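Local coordinates for cellulose 1,4-beta-cellobiosidase (Clostridium thermocellum, PDB 3ZQX), which probably binds cellulose, serving as a family 3b carbohydrate-binding module attached to a cellulosomal cellobiohydrolase, at residues K4-C9 with K122-Y127; V39-F44 with T131-G136; F54-T59 with G95-V100. The protein carries 1 engineered substitution. One frame throughout, in Å; residues are numbered along the deposited sequence.

Contact 1: residues K4-C9 with K122-Y127; sequences KVQYLC and KAFQDY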
loop_
_atom_site.group_PDB
_atom_site.type_symbol
_atom_site.label_atom_id
_atom_site.label_comp_id
_atom_site.label_asym_id
_atom_site.label_seq_id
_atom_site.Cartn_x
_atom_site.Cartn_y
_atom_site.Cartn_z
ATOM N N LYS A 4 8.848 1.940 8.114
ATOM C CA LYS A 4 8.906 0.811 7.190
ATOM C C LYS A 4 7.506 0.251 6.973
ATOM O O LYS A 4 6.581 0.570 7.725
ATOM C CB LYS A 4 9.820 -0.295 7.724
ATOM C CG LYS A 4 9.304 -0.979 8.988
ATOM C CD LYS A 4 10.248 -2.076 9.462
ATOM C CE LYS A 4 9.698 -2.775 10.692
ATOM N NZ LYS A 4 10.610 -3.843 11.214
ATOM N N VAL A 5 7.357 -0.594 5.950
ATOM C CA VAL A 5 6.101 -1.267 5.658
ATOM C C VAL A 5 6.243 -2.756 5.821
ATOM O O VAL A 5 7.212 -3.351 5.343
ATOM C CB VAL A 5 5.647 -1.022 4.198
ATOM C CG1 VAL A 5 4.391 -1.828 3.878
ATOM C CG2 VAL A 5 5.421 0.453 3.952
ATOM N N GLN A 6 5.248 -3.346 6.475
ATOM C CA GLN A 6 5.036 -4.784 6.429
ATOM C C GLN A 6 3.809 -5.070 5.579
ATOM O O GLN A 6 2.885 -4.251 5.492
ATOM C CB GLN A 6 4.816 -5.353 7.821
ATOM C CG GLN A 6 5.885 -4.956 8.796
ATOM C CD GLN A 6 5.735 -5.677 10.103
ATOM O OE1 GLN A 6 4.643 -5.735 10.675
ATOM N NE2 GLN A 6 6.826 -6.267 10.576
ATOM N N TYR A 7 3.811 -6.233 4.936
ATOM C CA TYR A 7 2.768 -6.637 4.007
ATOM C C TYR A 7 2.410 -8.086 4.234
ATOM O O TYR A 7 3.240 -8.886 4.664
ATOM C CB TYR A 7 3.302 -6.479 2.585
ATOM C CG TYR A 7 2.619 -7.219 1.443
ATOM C CD1 TYR A 7 1.517 -6.684 0.795
ATOM C CD2 TYR A 7 3.136 -8.416 0.957
ATOM C CE1 TYR A 7 0.928 -7.334 -0.283
ATOM C CE2 TYR A 7 2.551 -9.073 -0.116
ATOM C CZ TYR A 7 1.455 -8.523 -0.743
ATOM O OH TYR A 7 0.898 -9.187 -1.818
ATOM N N LEU A 8 1.160 -8.407 3.929
ATOM C CA LEU A 8 0.755 -9.778 3.683
ATOM C C LEU A 8 -0.293 -9.777 2.578
ATOM O O LEU A 8 -0.994 -8.782 2.353
ATOM C CB LEU A 8 0.243 -10.470 4.951
ATOM C CG LEU A 8 -1.045 -9.960 5.601
ATOM C CD1 LEU A 8 -2.276 -10.528 4.921
ATOM C CD2 LEU A 8 -1.058 -10.301 7.085
ATOM N N CYS A 9 -0.376 -10.901 1.881
ATOM C CA CYS A 9 -1.283 -11.092 0.763
ATOM C C CYS A 9 -2.442 -11.981 1.191
ATOM O O CYS A 9 -2.231 -13.029 1.791
ATOM C CB CYS A 9 -0.535 -11.770 -0.381
ATOM S SG CYS A 9 -1.521 -12.050 -1.848
ATOM N N LYS A 122 2.048 -14.729 3.602
ATOM C CA LYS A 122 0.736 -14.846 4.239
ATOM C C LYS A 122 0.654 -14.287 5.644
ATOM O O LYS A 122 -0.434 -14.158 6.193
ATOM C CB LYS A 122 0.259 -16.300 4.225
ATOM C CG LYS A 122 0.137 -16.894 2.832
ATOM C CD LYS A 122 -0.907 -16.161 2.012
ATOM C CE LYS A 122 -2.296 -16.326 2.610
ATOM N NZ LYS A 122 -3.342 -15.682 1.766
ATOM N N ALA A 123 1.804 -13.923 6.197
ATOM C CA ALA A 123 1.909 -13.322 7.522
ATOM C C ALA A 123 2.740 -12.066 7.354
ATOM O O ALA A 123 3.605 -11.996 6.475
ATOM C CB ALA A 123 2.583 -14.270 8.500
ATOM N N PHE A 124 2.493 -11.069 8.190
ATOM C CA PHE A 124 3.208 -9.811 8.033
ATOM C C PHE A 124 4.710 -10.016 8.016
ATOM O O PHE A 124 5.272 -10.684 8.887
ATOM C CB PHE A 124 2.866 -8.837 9.156
ATOM C CG PHE A 124 1.621 -8.032 8.919
ATOM C CD1 PHE A 124 1.472 -7.249 7.783
ATOM C CD2 PHE A 124 0.606 -8.037 9.862
ATOM C CE1 PHE A 124 0.321 -6.502 7.592
ATOM C CE2 PHE A 124 -0.544 -7.292 9.678
ATOM C CZ PHE A 124 -0.687 -6.525 8.546
ATOM N N GLN A 125 5.359 -9.421 7.024
ATOM C CA GLN A 125 6.801 -9.312 7.032
ATOM C C GLN A 125 7.223 -7.978 6.440
ATOM O O GLN A 125 6.530 -7.407 5.601
ATOM C CB GLN A 125 7.467 -10.491 6.322
ATOM C CG GLN A 125 7.381 -10.479 4.824
ATOM C CD GLN A 125 8.030 -11.709 4.217
ATOM O OE1 GLN A 125 7.731 -12.837 4.609
ATOM N NE2 GLN A 125 8.936 -11.498 3.270
ATOM N N ASP A 126 8.352 -7.470 6.919
ATOM C CA ASP A 126 8.940 -6.272 6.341
ATOM C C ASP A 126 9.064 -6.520 4.850
ATOM O O ASP A 126 9.543 -7.575 4.421
ATOM C CB ASP A 126 10.328 -6.016 6.920
ATOM C CG ASP A 126 10.302 -5.654 8.394
ATOM O OD1 ASP A 126 9.214 -5.518 8.984
ATOM O OD2 ASP A 126 11.402 -5.492 8.968
ATOM N N TYR A 127 8.609 -5.564 4.054
ATOM C CA TYR A 127 8.460 -5.820 2.631
ATOM C C TYR A 127 8.947 -4.647 1.811
ATOM O O TYR A 127 8.354 -3.570 1.847
ATOM C CB TYR A 127 6.989 -6.090 2.343
ATOM C CG TYR A 127 6.657 -6.586 0.951
ATOM C CD1 TYR A 127 7.261 -7.717 0.434
ATOM C CD2 TYR A 127 5.709 -5.936 0.168
ATOM C CE1 TYR A 127 6.931 -8.190 -0.823
ATOM C CE2 TYR A 127 5.364 -6.406 -1.090
ATOM C CZ TYR A 127 5.987 -7.531 -1.580
ATOM O OH TYR A 127 5.674 -8.026 -2.819
#
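Gln6 and Asp126 form a non-hydrogen-bonded antiparallel pair, and Tyr7 and Gln125 form the hydrogen-bonded pair beside it, with Tyr7 N 3.0 Å from Gln125 O and Gln125 N 3.2 Å from Tyr7 O. Tyr127 N adds a third rung to Val5 O. Tyr7 and Tyr127 run side by side, pointing the same way, and their rings make an offset stack with centroids 4.4 Å apart and planes at 15°. Tyrosine suits both buried places: its flat ring stacks, and its hydroxyl has a polar partner, Asp118 N for Tyr7 OH and Ser116 O for Tyr127 OH. Asp126 gathers two donors. Lys4, extended beyond CG, sets NZ 2.9 Å from Asp126 OD2, on the syn side of the carboxylate, in a salt bridge, while Gln6 NE2 bonds Asp126 OD1 at 3.0 Å, the acceptor lying close to the amide plane. Leu8 sets CD2 over the centre of the Phe124 ring, 3.8 Å from the centroid, a CH-pi contact for which a terminal leucine methyl is well suited. The Lys122 chain bends at CD (chi2 -63°) and again at CE, then runs on anti to NZ, which bonds Cys9 O at 2.9 Å. The short strand 125-126 thus lies along one edge of strand 3-9, whose other edge pairs with strand 15-27; the Val5 side chain faces strand 130-134 across the interior of the beta sandwich.

Contact 2: residues V39-F44 with T131-G136; sequences VLRYYF and TLYKNG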
loop_
_atom_site.group_PDB
_atom_site.type_symbol
_atom_site.label_atom_id
_atom_site.label_comp_id
_atom_site.label_asym_id
_atom_site.label_seq_id
_atom_site.Cartn_x
_atom_site.Cartn_y
_atom_site.Cartn_z
ATOM N N VAL A 39 3.722 8.981 2.338
ATOM C CA VAL A 39 3.074 8.464 1.144
ATOM C C VAL A 39 3.480 7.005 0.978
ATOM O O VAL A 39 4.672 6.686 0.989
ATOM C CB VAL A 39 3.536 9.261 -0.093
ATOM C CG1 VAL A 39 3.013 8.634 -1.372
ATOM C CG2 VAL A 39 3.104 10.722 0.010
ATOM N N LEU A 40 2.496 6.124 0.834
ATOM C CA LEU A 40 2.736 4.703 0.582
ATOM C C LEU A 40 2.337 4.365 -0.853
ATOM O O LEU A 40 1.317 4.858 -1.341
ATOM C CB LEU A 40 1.914 3.863 1.570
ATOM C CG LEU A 40 1.931 2.335 1.424
ATOM C CD1 LEU A 40 1.687 1.645 2.766
ATOM C CD2 LEU A 40 0.927 1.855 0.392
ATOM N N ARG A 41 3.130 3.530 -1.532
ATOM C CA ARG A 41 2.753 3.070 -2.872
ATOM C C ARG A 41 2.859 1.559 -3.022
ATOM O O ARG A 41 3.867 0.946 -2.649
ATOM C CB ARG A 41 3.583 3.765 -3.957
ATOM C CG ARG A 41 3.312 5.253 -4.017
ATOM C CD ARG A 41 4.148 5.974 -5.066
ATOM N NE ARG A 41 3.748 7.382 -5.088
ATOM C CZ ARG A 41 4.390 8.346 -5.737
ATOM N NH1 ARG A 41 5.495 8.076 -6.410
ATOM N NH2 ARG A 41 3.924 9.589 -5.693
ATOM N N TYR A 42 1.786 0.984 -3.565
ATOM C CA TYR A 42 1.699 -0.423 -3.934
ATOM C C TYR A 42 1.591 -0.492 -5.452
ATOM O O TYR A 42 0.642 0.032 -6.038
ATOM C CB TYR A 42 0.460 -1.065 -3.275
ATOM C CG TYR A 42 0.211 -2.510 -3.685
ATOM C CD1 TYR A 42 -0.495 -2.816 -4.840
ATOM C CD2 TYR A 42 0.692 -3.566 -2.914
ATOM C CE1 TYR A 42 -0.714 -4.133 -5.218
ATOM C CE2 TYR A 42 0.487 -4.879 -3.287
ATOM C CZ TYR A 42 -0.219 -5.166 -4.435
ATOM O OH TYR A 42 -0.405 -6.488 -4.779
ATOM N N TYR A 43 2.586 -1.113 -6.078
ATOM C CA TYR A 43 2.751 -1.080 -7.531
ATOM C C TYR A 43 2.043 -2.234 -8.211
ATOM O O TYR A 43 2.241 -3.396 -7.852
ATOM C CB TYR A 43 4.248 -1.083 -7.880
ATOM C CG TYR A 43 4.955 0.116 -7.299
ATOM C CD1 TYR A 43 4.956 1.328 -7.969
ATOM C CD2 TYR A 43 5.561 0.057 -6.042
ATOM C CE1 TYR A 43 5.568 2.448 -7.426
ATOM C CE2 TYR A 43 6.175 1.168 -5.487
ATOM C CZ TYR A 43 6.179 2.358 -6.182
ATOM O OH TYR A 43 6.784 3.450 -5.609
ATOM N N PHE A 44 1.196 -1.907 -9.184
ATOM C CA PHE A 44 0.503 -2.918 -9.952
ATOM C C PHE A 44 0.185 -2.360 -11.319
ATOM O O PHE A 44 0.014 -1.150 -11.479
ATOM C CB PHE A 44 -0.779 -3.381 -9.229
ATOM C CG PHE A 44 -1.920 -2.390 -9.268
ATOM C CD1 PHE A 44 -1.974 -1.312 -8.397
ATOM C CD2 PHE A 44 -2.956 -2.562 -10.175
ATOM C CE1 PHE A 44 -3.039 -0.422 -8.433
ATOM C CE2 PHE A 44 -4.028 -1.671 -10.224
ATOM C CZ PHE A 44 -4.074 -0.607 -9.334
ATOM N N THR A 131 6.600 0.941 -1.156
ATOM C CA THR A 131 7.485 2.046 -0.811
ATOM C C THR A 131 6.816 3.056 0.109
ATOM O O THR A 131 5.581 3.179 0.149
ATOM C CB THR A 131 7.946 2.794 -2.057
ATOM O OG1 THR A 131 6.781 3.156 -2.802
ATOM C CG2 THR A 131 8.889 1.935 -2.905
ATOM N N LEU A 132 7.648 3.728 0.898
ATOM C CA LEU A 132 7.240 4.932 1.615
ATOM C C LEU A 132 8.103 6.108 1.199
ATOM O O LEU A 132 9.330 5.979 1.071
ATOM C CB LEU A 132 7.382 4.775 3.125
ATOM C CG LEU A 132 6.560 3.683 3.785
ATOM C CD1 LEU A 132 6.911 3.583 5.263
ATOM C CD2 LEU A 132 5.069 3.927 3.579
ATOM N N TYR A 133 7.446 7.255 1.035
ATOM C CA TYR A 133 8.097 8.536 0.783
ATOM C C TYR A 133 7.734 9.507 1.888
ATOM O O TYR A 133 6.607 9.487 2.416
ATOM C CB TYR A 133 7.648 9.126 -0.555
ATOM C CG TYR A 133 8.075 8.308 -1.746
ATOM C CD1 TYR A 133 7.323 7.221 -2.174
ATOM C CD2 TYR A 133 9.240 8.606 -2.435
ATOM C CE1 TYR A 133 7.716 6.464 -3.262
ATOM C CE2 TYR A 133 9.638 7.847 -3.530
ATOM C CZ TYR A 133 8.870 6.775 -3.931
ATOM O OH TYR A 133 9.242 6.004 -5.014
ATOM N N LYS A 134 8.708 10.325 2.264
ATOM C CA LYS A 134 8.512 11.348 3.266
ATOM C C LYS A 134 9.520 12.453 2.982
ATOM O O LYS A 134 10.674 12.168 2.655
ATOM C CB LYS A 134 8.756 10.728 4.637
ATOM C CG LYS A 134 8.718 11.698 5.785
ATOM C CD LYS A 134 8.698 10.976 7.128
ATOM C CE LYS A 134 9.821 9.949 7.250
ATOM N NZ LYS A 134 11.181 10.559 7.271
ATOM N N ASN A 135 9.114 13.702 3.150
ATOM C CA ASN A 135 9.998 14.829 2.898
ATOM C C ASN A 135 10.624 14.780 1.510
ATOM O O ASN A 135 11.772 15.161 1.332
ATOM C CB ASN A 135 11.087 14.925 3.965
ATOM C CG ASN A 135 11.754 16.292 3.984
ATOM O OD1 ASN A 135 11.093 17.319 3.820
ATOM N ND2 ASN A 135 13.063 16.311 4.174
ATOM N N GLY A 136 9.861 14.300 0.532
ATOM C CA GLY A 136 10.311 14.267 -0.851
ATOM C C GLY A 136 11.357 13.208 -1.141
ATOM O O GLY A 136 11.982 13.217 -2.206
HETATM O O HOH W 1 6.868 5.593 -7.260
#
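Thr131 and Tyr43 meet through their hydroxyls: chi1 of 53° puts Thr131 OG1 between its backbone N and carbonyl carbon, while chi1 of -60° starts the Tyr43 side chain with CG beside the backbone N, and the ring ends with OH at Thr131 OG1. The two strands, 38-43 and 130-134, are antiparallel neighbours in one sheet of the beta sandwich of the CBM3 fold. Val39 with Tyr133 and Arg41 with Thr131 are hydrogen-bonded pairs, each closed by two backbone bonds; Leu40 with Leu132 is the non-hydrogen-bonded pair between them. Alternation sorts the residue types. Leu40 and Leu132 face the interior of the sandwich, where Leu40 CB meets Leu132 CD2 at 3.7 Å; leucines suit this greasy side. Val39, Arg41, Thr131 and Tyr133 occupy the other face, where hydroxyls and a guanidinium can be satisfied. Arg41 stays extended from CG to NE and crosses Tyr133 at about a right angle, its CD 4.0 Å from Tyr133 CE1, with the guanidinium and ring planes 48° apart. The long aliphatic stem can pass an aromatic while its charged head goes on to polar partners, and NE is bonded to Gln80 OE1 on strand 78-83. Tyr43 OH lies in the plane of the Tyr133 ring, at its edge, and is 2.8 Å from Thr131 OG1, a hydrogen bond in which either hydroxyl could donate. A water joins the polar ends of this face: it accepts a hydrogen bond from Arg41 NH1 at 3.0 Å, also bonds Tyr133 OH, more distantly at 3.3 Å, and sits 2.7 Å from Tyr43 OH, in the plane of the Tyr43 ring.

Contact 3: residues F54-T59 with G95-V100; sequences FICYYT and GEIQFV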
loop_
_atom_site.group_PDB
_atom_site.type_symbol
_atom_site.label_atom_id
_atom_site.label_comp_id
_atom_site.label_asym_id
_atom_site.label_seq_id
_atom_site.Cartn_x
_atom_site.Cartn_y
_atom_site.Cartn_z
ATOM N N PHE A 54 -10.254 1.934 -4.306
ATOM C CA PHE A 54 -9.641 1.413 -3.090
ATOM C C PHE A 54 -10.701 1.292 -2.008
ATOM O O PHE A 54 -11.520 2.202 -1.840
ATOM C CB PHE A 54 -8.567 2.389 -2.614
ATOM C CG PHE A 54 -8.044 2.096 -1.232
ATOM C CD1 PHE A 54 -6.978 1.242 -1.056
ATOM C CD2 PHE A 54 -8.611 2.685 -0.109
ATOM C CE1 PHE A 54 -6.486 0.965 0.211
ATOM C CE2 PHE A 54 -8.123 2.415 1.158
ATOM C CZ PHE A 54 -7.060 1.556 1.315
ATOM N N ILE A 55 -10.681 0.188 -1.265
ATOM C CA ILE A 55 -11.555 0.042 -0.111
ATOM C C ILE A 55 -10.780 -0.572 1.044
ATOM O O ILE A 55 -10.060 -1.567 0.868
ATOM C CB ILE A 55 -12.785 -0.831 -0.411
ATOM C CG1 ILE A 55 -13.504 -0.384 -1.688
ATOM C CG2 ILE A 55 -13.744 -0.807 0.774
ATOM C CD1 ILE A 55 -12.968 -1.010 -2.959
ATOM N N CYS A 56 -10.914 0.039 2.219
ATOM C CA CYS A 56 -10.331 -0.483 3.453
ATOM C C CYS A 56 -11.449 -0.858 4.415
ATOM O O CYS A 56 -12.156 0.017 4.921
ATOM C CB CYS A 56 -9.441 0.562 4.115
ATOM S SG CYS A 56 -8.877 0.075 5.756
ATOM N N TYR A 57 -11.604 -2.151 4.670
ATOM C CA TYR A 57 -12.658 -2.624 5.559
ATOM C C TYR A 57 -12.320 -2.442 7.026
ATOM O O TYR A 57 -13.230 -2.417 7.852
ATOM C CB TYR A 57 -13.034 -4.088 5.257
ATOM C CG TYR A 57 -13.694 -4.229 3.907
ATOM C CD1 TYR A 57 -14.929 -3.654 3.668
ATOM C CD2 TYR A 57 -13.074 -4.895 2.863
ATOM C CE1 TYR A 57 -15.537 -3.750 2.441
ATOM C CE2 TYR A 57 -13.680 -4.994 1.621
ATOM C CZ TYR A 57 -14.911 -4.419 1.418
ATOM O OH TYR A 57 -15.508 -4.506 0.179
ATOM N N TYR A 58 -11.037 -2.442 7.382
ATOM C CA TYR A 58 -10.660 -2.083 8.738
ATOM C C TYR A 58 -9.249 -1.544 8.823
ATOM O O TYR A 58 -8.349 -2.084 8.191
ATOM C CB TYR A 58 -10.786 -3.309 9.635
ATOM C CG TYR A 58 -10.290 -3.046 11.031
ATOM C CD1 TYR A 58 -11.004 -2.228 11.895
ATOM C CD2 TYR A 58 -9.093 -3.589 11.476
ATOM C CE1 TYR A 58 -10.547 -1.969 13.175
ATOM C CE2 TYR A 58 -8.630 -3.338 12.751
ATOM C CZ TYR A 58 -9.357 -2.525 13.590
ATOM O OH TYR A 58 -8.900 -2.273 14.862
ATOM N N THR A 59 -9.048 -0.508 9.630
ATOM C CA THR A 59 -7.727 -0.192 10.151
ATOM C C THR A 59 -7.882 0.500 11.507
ATOM O O THR A 59 -8.816 1.278 11.679
ATOM C CB THR A 59 -6.914 0.671 9.162
ATOM O OG1 THR A 59 -5.618 0.924 9.710
ATOM C CG2 THR A 59 -7.592 1.997 8.860
ATOM N N GLY A 95 -0.774 -0.519 12.887
ATOM C CA GLY A 95 -1.553 -1.739 12.870
ATOM C C GLY A 95 -2.055 -1.994 11.462
ATOM O O GLY A 95 -1.776 -1.235 10.530
ATOM N N GLU A 96 -2.810 -3.070 11.298
ATOM C CA GLU A 96 -3.214 -3.481 9.967
ATOM C C GLU A 96 -3.973 -2.394 9.223
ATOM O O GLU A 96 -4.851 -1.719 9.782
ATOM C CB GLU A 96 -4.052 -4.758 10.031
ATOM C CG GLU A 96 -5.383 -4.595 10.749
ATOM C CD GLU A 96 -6.201 -5.865 10.752
ATOM O OE1 GLU A 96 -6.510 -6.386 9.667
ATOM O OE2 GLU A 96 -6.556 -6.341 11.852
ATOM N N ILE A 97 -3.603 -2.214 7.957
ATOM C CA ILE A 97 -4.407 -1.435 7.037
ATOM C C ILE A 97 -4.857 -2.428 5.980
ATOM O O ILE A 97 -4.087 -2.804 5.092
ATOM C CB ILE A 97 -3.577 -0.308 6.380
ATOM C CG1 ILE A 97 -2.927 0.581 7.450
ATOM C CG2 ILE A 97 -4.454 0.505 5.440
ATOM C CD1 ILE A 97 -1.934 1.596 6.888
ATOM N N GLN A 98 -6.120 -2.824 6.044
ATOM C CA GLN A 98 -6.631 -3.745 5.046
ATOM C C GLN A 98 -6.771 -2.990 3.741
ATOM O O GLN A 98 -7.111 -1.800 3.733
ATOM C CB GLN A 98 -7.970 -4.319 5.487
ATOM C CG GLN A 98 -7.835 -5.185 6.719
ATOM C CD GLN A 98 -9.113 -5.875 7.129
ATOM O OE1 GLN A 98 -10.101 -5.907 6.385
ATOM N NE2 GLN A 98 -9.099 -6.451 8.320
ATOM N N PHE A 99 -6.496 -3.663 2.630
ATOM C CA PHE A 99 -6.725 -3.027 1.345
ATOM C C PHE A 99 -7.316 -3.967 0.331
ATOM O O PHE A 99 -6.938 -5.145 0.255
ATOM C CB PHE A 99 -5.456 -2.339 0.789
ATOM C CG PHE A 99 -4.383 -3.274 0.271
ATOM C CD1 PHE A 99 -3.481 -3.885 1.135
ATOM C CD2 PHE A 99 -4.238 -3.482 -1.098
ATOM C CE1 PHE A 99 -2.487 -4.715 0.644
ATOM C CE2 PHE A 99 -3.237 -4.299 -1.590
ATOM C CZ PHE A 99 -2.363 -4.916 -0.722
ATOM N N VAL A 100 -8.248 -3.415 -0.442
ATOM C CA VAL A 100 -8.786 -4.030 -1.640
ATOM C C VAL A 100 -8.674 -3.008 -2.764
ATOM O O VAL A 100 -8.969 -1.814 -2.560
ATOM C CB VAL A 100 -10.263 -4.411 -1.446
ATOM C CG1 VAL A 100 -10.959 -4.635 -2.786
ATOM C CG2 VAL A 100 -10.376 -5.645 -0.558
#
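Tyr58 turns the edge of its ring to Glu96: the carboxylate carbon Glu96 CD lies in the ring plane, 3.8 Å from Tyr58 CD2, and the carboxylate and ring planes stand 88° apart. Glutamate suits this place because Glu96 OE1 serves two partners, Lys22 NZ in a salt bridge and Gln98 NE2 at 2.9 Å, the amide coming from above the carboxylate plane. Gln98, extended beyond CG, has its OE1 near Tyr57 CB and its CB and CG against Tyr58 O, which its own N binds almost straight. Thr59 and Ile97 lie side by side; Thr59 OG1, anti to the backbone N (chi1 -179°), donates to Glu96 O at 2.8 Å. At the other end Ile55 and Val100 form a hydrogen-bonded antiparallel pair. Val100 touches Ile55 CD1 with CG1 and Tyr57 CE2 with CG2, a use for two branches. Phe54 crosses Phe99 at about a right angle, Phe54 CE1 3.5 Å from Phe99 CB, on the inner side of the sheet. Beyond Ile55 the regular pairing stops, and one backbone bond, Gln98 N to Tyr58 O, and one from the Thr59 hydroxyl hold the two chains; the cost is the buried Tyr58 N, which has no partner in the model.

From the N terminus, 4-9 begins contact 1, 39-44 begins contact 2 and 54-59 begins contact 3. Contact 3 closes first, when the chain returns at 95-100, and so nests inside the loops of both others. Segment 122-127 then closes contact 1 and 131-136 closes contact 2; these two loops cross, their segments alternating. Contacts 1 and 3 build on the same sheet, whereas contact 2 belongs to the one facing it. Across the interior Val5 packs on Leu40 and Leu132, and the aromatic side chains of Tyr7, Tyr42 and Phe99 touch one another, bringing all three contacts into one core. Phe124 also reaches Glu96, linking contacts 1 and 3.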